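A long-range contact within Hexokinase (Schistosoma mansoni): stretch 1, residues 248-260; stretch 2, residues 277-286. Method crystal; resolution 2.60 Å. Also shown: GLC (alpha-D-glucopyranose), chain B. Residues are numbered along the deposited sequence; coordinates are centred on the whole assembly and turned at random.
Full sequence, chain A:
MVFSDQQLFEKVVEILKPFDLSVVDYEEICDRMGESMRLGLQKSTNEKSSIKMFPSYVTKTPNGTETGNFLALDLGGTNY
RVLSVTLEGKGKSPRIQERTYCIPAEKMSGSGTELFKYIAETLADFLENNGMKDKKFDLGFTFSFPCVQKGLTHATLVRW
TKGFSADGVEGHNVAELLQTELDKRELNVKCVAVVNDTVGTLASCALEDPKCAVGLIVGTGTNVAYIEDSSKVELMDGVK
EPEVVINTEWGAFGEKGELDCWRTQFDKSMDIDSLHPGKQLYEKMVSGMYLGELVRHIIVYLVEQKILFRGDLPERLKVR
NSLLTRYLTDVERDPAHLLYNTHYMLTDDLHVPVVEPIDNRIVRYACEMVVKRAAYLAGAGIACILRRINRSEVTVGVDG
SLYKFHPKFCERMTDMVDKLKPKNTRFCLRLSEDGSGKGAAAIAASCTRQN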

# COMPACT_ATOMS: atom_id res chain seq x y z
N THR A 248 8.79 -4.98 -5.67
CA THR A 248 9.54 -3.74 -5.80
C THR A 248 9.79 -3.07 -4.48
O THR A 248 10.92 -2.73 -4.17
CB THR A 248 8.81 -2.76 -6.73
OG1 THR A 248 7.60 -2.33 -6.11
CG2 THR A 248 8.49 -3.45 -8.05
N GLU A 249 8.73 -2.90 -3.70
CA GLU A 249 8.81 -2.26 -2.39
C GLU A 249 9.29 -0.82 -2.64
O GLU A 249 10.26 -0.34 -2.05
CB GLU A 249 9.76 -3.07 -1.50
CG GLU A 249 9.55 -2.89 0.00
CD GLU A 249 8.16 -3.28 0.49
OE1 GLU A 249 7.80 -4.48 0.44
OE2 GLU A 249 7.44 -2.39 0.97
N TRP A 250 8.55 -0.15 -3.54
CA TRP A 250 8.81 1.21 -3.98
C TRP A 250 8.45 2.30 -2.98
O TRP A 250 8.70 3.49 -3.22
CB TRP A 250 8.11 1.49 -5.32
CG TRP A 250 6.59 1.66 -5.31
CD1 TRP A 250 5.79 1.87 -4.21
CD2 TRP A 250 5.72 1.70 -6.44
NE1 TRP A 250 4.49 2.04 -4.60
CE2 TRP A 250 4.41 1.94 -5.96
CE3 TRP A 250 5.92 1.57 -7.82
CZ2 TRP A 250 3.30 2.05 -6.82
CZ3 TRP A 250 4.81 1.68 -8.67
CH2 TRP A 250 3.52 1.91 -8.17
N GLY A 251 7.79 1.93 -1.89
CA GLY A 251 7.46 2.92 -0.89
C GLY A 251 8.76 3.56 -0.43
O GLY A 251 8.80 4.73 -0.05
N ALA A 252 9.84 2.79 -0.50
CA ALA A 252 11.14 3.27 -0.09
C ALA A 252 11.81 4.24 -1.06
O ALA A 252 12.88 4.74 -0.76
CB ALA A 252 12.06 2.12 0.21
N PHE A 253 11.20 4.52 -2.21
CA PHE A 253 11.83 5.45 -3.16
C PHE A 253 12.02 6.79 -2.46
O PHE A 253 11.26 7.15 -1.58
CB PHE A 253 11.00 5.62 -4.44
CG PHE A 253 11.71 6.38 -5.55
CD1 PHE A 253 13.02 6.05 -5.91
CD2 PHE A 253 11.06 7.39 -6.26
CE1 PHE A 253 13.68 6.71 -6.97
CE2 PHE A 253 11.71 8.07 -7.32
CZ PHE A 253 13.03 7.72 -7.68
N GLY A 254 13.07 7.50 -2.83
CA GLY A 254 13.35 8.77 -2.21
C GLY A 254 14.30 8.64 -1.03
O GLY A 254 14.87 9.64 -0.61
N GLU A 255 14.48 7.43 -0.51
CA GLU A 255 15.36 7.19 0.63
C GLU A 255 16.83 7.54 0.39
O GLU A 255 17.61 7.60 1.34
CB GLU A 255 15.24 5.76 1.18
CG GLU A 255 13.90 5.50 1.89
CD GLU A 255 13.85 4.19 2.67
OE1 GLU A 255 14.78 3.38 2.67
OE2 GLU A 255 12.83 3.96 3.32
N LYS A 256 17.20 7.75 -0.87
CA LYS A 256 18.57 8.15 -1.22
C LYS A 256 18.59 9.54 -1.84
O LYS A 256 19.50 9.86 -2.61
CB LYS A 256 19.19 7.19 -2.22
CG LYS A 256 19.24 5.76 -1.80
CD LYS A 256 20.48 5.44 -1.04
CE LYS A 256 20.56 3.94 -0.88
NZ LYS A 256 19.35 3.40 -0.18
N GLY A 257 17.57 10.35 -1.56
CA GLY A 257 17.51 11.71 -2.06
C GLY A 257 16.97 11.91 -3.45
O GLY A 257 17.06 13.02 -3.99
N GLU A 258 16.32 10.88 -4.00
CA GLU A 258 15.75 10.94 -5.36
C GLU A 258 14.53 11.85 -5.54
O GLU A 258 14.29 12.35 -6.64
CB GLU A 258 15.43 9.53 -5.89
CG GLU A 258 16.57 8.52 -5.86
CD GLU A 258 16.53 7.64 -4.63
OE1 GLU A 258 16.14 8.13 -3.56
OE2 GLU A 258 16.87 6.45 -4.71
N LEU A 259 13.76 12.07 -4.50
CA LEU A 259 12.59 12.92 -4.63
C LEU A 259 12.77 14.26 -3.91
O LEU A 259 11.79 14.98 -3.66
CB LEU A 259 11.34 12.21 -4.11
CG LEU A 259 10.98 10.92 -4.83
CD1 LEU A 259 9.85 10.21 -4.10
CD2 LEU A 259 10.61 11.23 -6.28
N ASP A 260 14.03 14.62 -3.65
CA ASP A 260 14.38 15.84 -2.93
C ASP A 260 13.98 17.17 -3.53
O ASP A 260 14.05 18.19 -2.86
CB ASP A 260 15.88 15.87 -2.61
CG ASP A 260 16.21 15.14 -1.32
OD1 ASP A 260 15.26 14.82 -0.55
OD2 ASP A 260 17.41 14.92 -1.07
N PRO A 277 10.80 7.64 11.08
CA PRO A 277 11.30 8.81 10.33
C PRO A 277 12.35 8.57 9.25
O PRO A 277 13.35 7.90 9.49
CB PRO A 277 11.85 9.70 11.44
CG PRO A 277 10.93 9.42 12.58
CD PRO A 277 10.80 7.91 12.53
N GLY A 278 12.13 9.15 8.08
CA GLY A 278 13.06 9.03 6.97
C GLY A 278 12.90 7.79 6.11
O GLY A 278 13.58 7.63 5.09
N LYS A 279 11.98 6.92 6.50
CA LYS A 279 11.76 5.69 5.77
C LYS A 279 10.43 5.74 5.02
O LYS A 279 9.45 6.25 5.55
CB LYS A 279 11.78 4.53 6.73
N GLN A 280 10.42 5.22 3.79
CA GLN A 280 9.25 5.14 2.91
C GLN A 280 8.81 6.51 2.42
O GLN A 280 7.62 6.80 2.35
CB GLN A 280 8.07 4.44 3.61
CG GLN A 280 8.41 3.10 4.25
CD GLN A 280 8.57 1.95 3.27
OE1 GLN A 280 9.60 1.29 3.24
NE2 GLN A 280 7.54 1.68 2.50
N LEU A 281 9.79 7.30 1.99
CA LEU A 281 9.54 8.66 1.51
C LEU A 281 8.56 8.81 0.34
O LEU A 281 7.77 9.75 0.28
CB LEU A 281 10.87 9.36 1.22
CG LEU A 281 11.76 9.37 2.47
CD1 LEU A 281 12.92 10.32 2.32
CD2 LEU A 281 10.94 9.75 3.69
N TYR A 282 8.58 7.88 -0.60
CA TYR A 282 7.66 7.95 -1.71
C TYR A 282 6.26 7.57 -1.23
O TYR A 282 5.28 8.22 -1.60
CB TYR A 282 8.12 7.05 -2.86
CG TYR A 282 7.12 6.90 -3.98
CD1 TYR A 282 6.89 7.94 -4.88
CD2 TYR A 282 6.43 5.72 -4.17
CE1 TYR A 282 5.99 7.79 -5.93
CE2 TYR A 282 5.54 5.56 -5.22
CZ TYR A 282 5.33 6.60 -6.10
OH TYR A 282 4.46 6.43 -7.14
N GLU A 283 6.18 6.56 -0.36
CA GLU A 283 4.89 6.11 0.14
C GLU A 283 4.13 7.19 0.88
O GLU A 283 2.92 7.30 0.77
CB GLU A 283 5.06 4.90 1.05
CG GLU A 283 3.80 4.56 1.83
CD GLU A 283 3.91 3.29 2.59
OE1 GLU A 283 4.49 3.32 3.69
OE2 GLU A 283 3.44 2.27 2.08
N LYS A 284 4.86 7.98 1.66
CA LYS A 284 4.27 9.05 2.44
C LYS A 284 3.66 10.16 1.59
O LYS A 284 2.92 11.00 2.11
CB LYS A 284 5.32 9.59 3.41
CG LYS A 284 5.64 8.61 4.50
CD LYS A 284 6.93 8.92 5.21
CE LYS A 284 6.86 8.52 6.67
NZ LYS A 284 7.81 7.47 7.06
N MET A 285 3.98 10.16 0.29
CA MET A 285 3.45 11.16 -0.64
C MET A 285 2.22 10.61 -1.33
O MET A 285 1.39 11.36 -1.80
CB MET A 285 4.47 11.52 -1.73
CG MET A 285 5.77 12.20 -1.26
SD MET A 285 7.07 12.26 -2.54
CE MET A 285 6.80 13.81 -3.30
N VAL A 286 2.06 9.28 -1.28
CA VAL A 286 0.98 8.57 -1.97
C VAL A 286 -0.12 7.83 -1.18
O VAL A 286 -1.31 8.00 -1.47
CB VAL A 286 1.60 7.54 -2.97
CG1 VAL A 286 0.53 6.82 -3.74
CG2 VAL A 286 2.54 8.24 -3.91
C1 GLC B . 3.88 -0.94 2.74
C2 GLC B . 4.68 -2.23 2.92
C3 GLC B . 4.64 -3.03 1.64
C4 GLC B . 3.20 -3.29 1.24
C5 GLC B . 2.48 -1.97 1.10
C6 GLC B . 1.01 -2.15 0.76
O1 GLC B . 4.42 -0.23 1.68
O2 GLC B . 6.04 -1.93 3.23
O3 GLC B . 5.31 -4.27 1.81
O4 GLC B . 3.15 -4.00 0.03
O5 GLC B . 2.54 -1.26 2.34
O6 GLC B . 0.23 -2.34 1.93

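Tyr 282 is the centre of this contact and covers the most surface. Its CA-to-CB bond points toward stretch 1, and the ring is buried there. The ring edge meets the face of Trp 250, with planes at 80°; Trp 250 CD1 lies 3.8 Å from Tyr 282 CE2. Leu 259 CD1 sits at the edge of the tyrosine ring, 3.8 Å from Tyr 282 CD1, and also touches Met 285 SD at 3.8 Å. Phe 253 CB packs on Tyr 282 CB at 3.6 Å. These apolar groups suit a site closed to solvent.

Gly 251 joins the backbones. Its O accepts a hydrogen bond from Glu 283 N at 3.2 Å and a weak one from Tyr 282 N, also at 3.2 Å. Tyr 282 N bonds weakly to Phe 253 O as well, at 2.9 Å. Glycine fits here because a CB would lie 2.5 Å from Gln 280 NE2, a clash.

Gln 280 packs closely here, its CA 3.0 Å from Gly 251 O in a CA-H...O contact. Its backbone N donates a hydrogen bond to Glu 255 OE2 at 2.8 Å; the carboxylate supplies the acceptor and the side chain is long enough to reach across.

Glucose lies beside the contact. Glu 249 OE2 accepts from GLC O2, and Glu 283 OE2 from GLC O1, both at 2.7 Å.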